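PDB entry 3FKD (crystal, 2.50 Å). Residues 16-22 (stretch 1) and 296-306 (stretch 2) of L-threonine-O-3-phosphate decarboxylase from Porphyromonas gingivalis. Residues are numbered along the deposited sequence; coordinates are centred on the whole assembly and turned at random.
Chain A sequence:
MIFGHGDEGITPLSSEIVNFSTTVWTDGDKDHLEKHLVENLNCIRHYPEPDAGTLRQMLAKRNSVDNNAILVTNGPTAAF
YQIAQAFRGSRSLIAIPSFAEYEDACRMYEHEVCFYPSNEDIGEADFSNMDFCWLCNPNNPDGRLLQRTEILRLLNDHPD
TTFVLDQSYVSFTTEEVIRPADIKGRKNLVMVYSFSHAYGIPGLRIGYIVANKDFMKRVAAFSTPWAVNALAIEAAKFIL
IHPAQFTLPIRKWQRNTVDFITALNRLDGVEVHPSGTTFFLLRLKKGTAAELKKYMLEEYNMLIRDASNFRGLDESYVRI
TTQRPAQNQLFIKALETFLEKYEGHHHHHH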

# COMPACT_ATOMS: atom_id res chain seq x y z
N GLU A 16 27.62 -2.00 7.82
CA GLU A 16 28.97 -2.52 7.52
C GLU A 16 29.16 -2.91 6.02
O GLU A 16 30.26 -2.85 5.49
CB GLU A 16 29.32 -3.67 8.48
CG GLU A 16 30.78 -4.12 8.44
CD GLU A 16 31.78 -3.08 8.97
OE1 GLU A 16 31.38 -1.97 9.39
OE2 GLU A 16 32.99 -3.39 8.98
N ILE A 17 28.07 -3.30 5.36
CA ILE A 17 28.07 -3.42 3.90
C ILE A 17 27.79 -2.06 3.22
O ILE A 17 26.85 -1.35 3.60
CB ILE A 17 27.02 -4.42 3.41
CG1 ILE A 17 27.48 -5.86 3.71
CG2 ILE A 17 26.77 -4.24 1.91
CD1 ILE A 17 26.43 -6.95 3.30
N VAL A 18 28.60 -1.71 2.22
CA VAL A 18 28.43 -0.47 1.46
C VAL A 18 27.58 -0.70 0.21
O VAL A 18 27.89 -1.59 -0.61
CB VAL A 18 29.80 0.10 1.06
CG1 VAL A 18 29.65 1.44 0.29
CG2 VAL A 18 30.68 0.25 2.30
N ASN A 19 26.50 0.08 0.07
CA ASN A 19 25.50 -0.22 -0.95
C ASN A 19 25.60 0.65 -2.18
O ASN A 19 25.43 1.86 -2.10
CB ASN A 19 24.11 -0.13 -0.37
CG ASN A 19 23.10 -0.91 -1.19
OD1 ASN A 19 23.38 -1.33 -2.30
ND2 ASN A 19 21.93 -1.10 -0.63
N PHE A 20 25.88 0.02 -3.33
CA PHE A 20 26.06 0.69 -4.62
C PHE A 20 24.86 0.32 -5.53
O PHE A 20 24.74 0.80 -6.65
CB PHE A 20 27.42 0.28 -5.30
CG PHE A 20 28.67 0.76 -4.58
CD1 PHE A 20 29.29 1.95 -4.95
CD2 PHE A 20 29.21 0.03 -3.55
CE1 PHE A 20 30.41 2.42 -4.28
CE2 PHE A 20 30.33 0.49 -2.89
CZ PHE A 20 30.93 1.69 -3.24
N SER A 21 23.96 -0.50 -5.02
CA SER A 21 22.88 -1.07 -5.84
C SER A 21 21.52 -0.34 -5.83
O SER A 21 20.61 -0.75 -6.54
CB SER A 21 22.64 -2.50 -5.39
OG SER A 21 21.79 -2.50 -4.27
N THR A 22 21.37 0.72 -5.03
CA THR A 22 20.11 1.42 -4.95
C THR A 22 20.16 2.81 -5.59
O THR A 22 21.18 3.46 -5.57
CB THR A 22 19.49 1.45 -3.47
OG1 THR A 22 20.00 2.55 -2.71
CG2 THR A 22 19.75 0.12 -2.73
N MSE A 296 32.34 -8.83 -5.27
CA MSE A 296 32.18 -7.60 -4.55
C MSE A 296 31.46 -7.78 -3.20
O MSE A 296 31.83 -7.17 -2.21
CB MSE A 296 31.43 -6.61 -5.45
CG MSE A 296 32.13 -6.34 -6.76
SE MSE A 296 33.90 -5.47 -6.50
CE MSE A 296 33.25 -3.66 -6.07
N LEU A 297 30.45 -8.63 -3.17
CA LEU A 297 29.72 -8.89 -1.94
C LEU A 297 30.52 -9.79 -0.99
O LEU A 297 30.83 -9.40 0.13
CB LEU A 297 28.32 -9.48 -2.19
CG LEU A 297 27.52 -9.57 -0.88
CD1 LEU A 297 27.24 -8.19 -0.33
CD2 LEU A 297 26.27 -10.34 -1.02
N GLU A 298 30.88 -10.97 -1.45
CA GLU A 298 31.66 -11.89 -0.63
C GLU A 298 33.09 -11.45 -0.31
O GLU A 298 33.50 -11.49 0.85
CB GLU A 298 31.62 -13.29 -1.26
CG GLU A 298 30.20 -13.79 -1.26
CD GLU A 298 29.94 -14.92 -2.25
OE1 GLU A 298 30.92 -15.49 -2.82
OE2 GLU A 298 28.73 -15.23 -2.45
N GLU A 299 33.84 -11.02 -1.31
CA GLU A 299 35.23 -10.63 -1.08
C GLU A 299 35.34 -9.25 -0.42
O GLU A 299 36.13 -9.04 0.48
CB GLU A 299 36.04 -10.64 -2.37
CG GLU A 299 36.24 -12.00 -2.93
CD GLU A 299 36.49 -13.03 -1.83
OE1 GLU A 299 37.45 -12.82 -1.02
OE2 GLU A 299 35.73 -14.04 -1.78
N TYR A 300 34.53 -8.32 -0.89
CA TYR A 300 34.75 -6.94 -0.50
C TYR A 300 33.56 -6.23 0.21
O TYR A 300 33.62 -5.03 0.45
CB TYR A 300 35.21 -6.17 -1.74
CG TYR A 300 36.68 -6.36 -2.04
CD1 TYR A 300 37.63 -5.54 -1.43
CD2 TYR A 300 37.12 -7.33 -2.94
CE1 TYR A 300 38.97 -5.68 -1.69
CE2 TYR A 300 38.47 -7.49 -3.20
CZ TYR A 300 39.39 -6.66 -2.58
OH TYR A 300 40.75 -6.78 -2.82
N ASN A 301 32.49 -6.97 0.54
CA ASN A 301 31.40 -6.40 1.34
C ASN A 301 30.67 -5.24 0.69
O ASN A 301 30.16 -4.36 1.38
CB ASN A 301 31.95 -5.89 2.66
CG ASN A 301 32.54 -6.99 3.50
OD1 ASN A 301 31.82 -7.93 3.92
ND2 ASN A 301 33.87 -6.90 3.76
N MSE A 302 30.64 -5.23 -0.63
CA MSE A 302 30.01 -4.17 -1.39
C MSE A 302 28.87 -4.72 -2.22
O MSE A 302 29.05 -5.68 -2.98
CB MSE A 302 31.02 -3.50 -2.29
CG MSE A 302 31.89 -2.51 -1.56
SE MSE A 302 33.43 -1.93 -2.61
CE MSE A 302 34.87 -2.78 -1.58
N LEU A 303 27.72 -4.08 -2.13
CA LEU A 303 26.61 -4.50 -2.96
C LEU A 303 26.46 -3.67 -4.24
O LEU A 303 26.55 -2.47 -4.23
CB LEU A 303 25.27 -4.57 -2.17
CG LEU A 303 24.15 -5.32 -2.93
CD1 LEU A 303 24.49 -6.79 -3.09
CD2 LEU A 303 22.80 -5.20 -2.24
N ILE A 304 26.21 -4.36 -5.35
CA ILE A 304 25.98 -3.72 -6.64
C ILE A 304 24.68 -4.27 -7.22
O ILE A 304 24.26 -5.34 -6.84
CB ILE A 304 27.15 -3.99 -7.63
CG1 ILE A 304 27.14 -5.44 -8.09
CG2 ILE A 304 28.43 -3.74 -6.96
CD1 ILE A 304 28.14 -5.73 -9.11
N ARG A 305 24.07 -3.53 -8.14
CA ARG A 305 22.91 -4.00 -8.89
C ARG A 305 23.25 -4.73 -10.22
O ARG A 305 23.61 -4.11 -11.22
CB ARG A 305 21.95 -2.83 -9.15
CG ARG A 305 20.77 -3.13 -10.04
CD ARG A 305 19.69 -3.99 -9.38
NE ARG A 305 18.33 -3.59 -9.79
CZ ARG A 305 17.68 -4.16 -10.80
NH1 ARG A 305 18.24 -5.16 -11.48
NH2 ARG A 305 16.47 -3.75 -11.14
N ASP A 306 23.11 -6.05 -10.22
CA ASP A 306 23.06 -6.78 -11.48
C ASP A 306 21.93 -6.20 -12.35
O ASP A 306 20.72 -6.33 -12.03
CB ASP A 306 22.83 -8.26 -11.22
CG ASP A 306 22.89 -9.11 -12.49
OD1 ASP A 306 22.54 -8.62 -13.60
OD2 ASP A 306 23.29 -10.29 -12.37

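The two stretches meet as a short parallel pairing in which Val18 lies opposite Met302 and Asn19 opposite Leu303, with CA-CA separations of 4.9 Å in both pairs. Three main-chain hydrogen bonds define the register. Val18 N donates to Asn301 O at 3.2 Å, with an N-H...O angle of 152°; Leu303 N donates to Val18 O at 2.9 Å and 161°, the straightest of the three; Phe20 N donates to Leu303 O at 2.7 Å, shorter but more bent at 145°. Val18 thus uses both its amide and its carbonyl, and Leu303 does the same, each reaching residues on the other chain segment in the alternating pattern of parallel strands.

Two of these carbonyls also receive CA-H...O contacts. Ile17 CA lies 3.4 Å from Asn301 O, with 136° at the hydrogen, and Met302 CA lies 3.4 Å from Val18 O, with 139°. Both are longer and more bent than the amide bond to the same oxygen, and are best read as supplementary.

Distance alone would mislead at Ser21. Ser21 N is 3.3 Å from Leu303 O, but the angle is poor and no hydrogen bond is assigned. Ser21 N is satisfied within its own segment, donating to Asn19 OD1 at 2.9 Å and 158°. Ser21 OG also donates to Asn19 OD1, at 2.8 Å, so a single side-chain oxygen accepts both the amide and the hydroxyl and ties the turn after the strand back onto it. Ser21 CB, which points toward the other stretch, packs 3.3 Å from Arg305 N.

Within the second stretch, Met296 O accepts a 2.8 Å bond from Met302 N and a weak one of 3.2 Å from Tyr300 N, while Asn301 N donates to Leu297 O at 3.0 Å. These bonds link the helical segment to the start of the strand; Asn301 O, for its part, accepts from Val18 N. Arg305 NH1 turns to its own neighbour, Asp306 O, at 2.8 Å, and is also bonded elsewhere in the structure.

Apolar contacts flank this polar framework. Val18 and Met302 share one face of the sheet, with Val18 CB 4.2 Å from Met302 CG. Met302, a selenomethionine, also approaches Phe20: Met302 CG is 3.6 Å from Phe20 CE2, and Met302 SE is 5.0 Å from the centroid of the Phe20 ring, 55° off the normal, an oblique approach. Nearer the helix, Ile17 CD1 meets Leu297 CD1 at 3.9 Å.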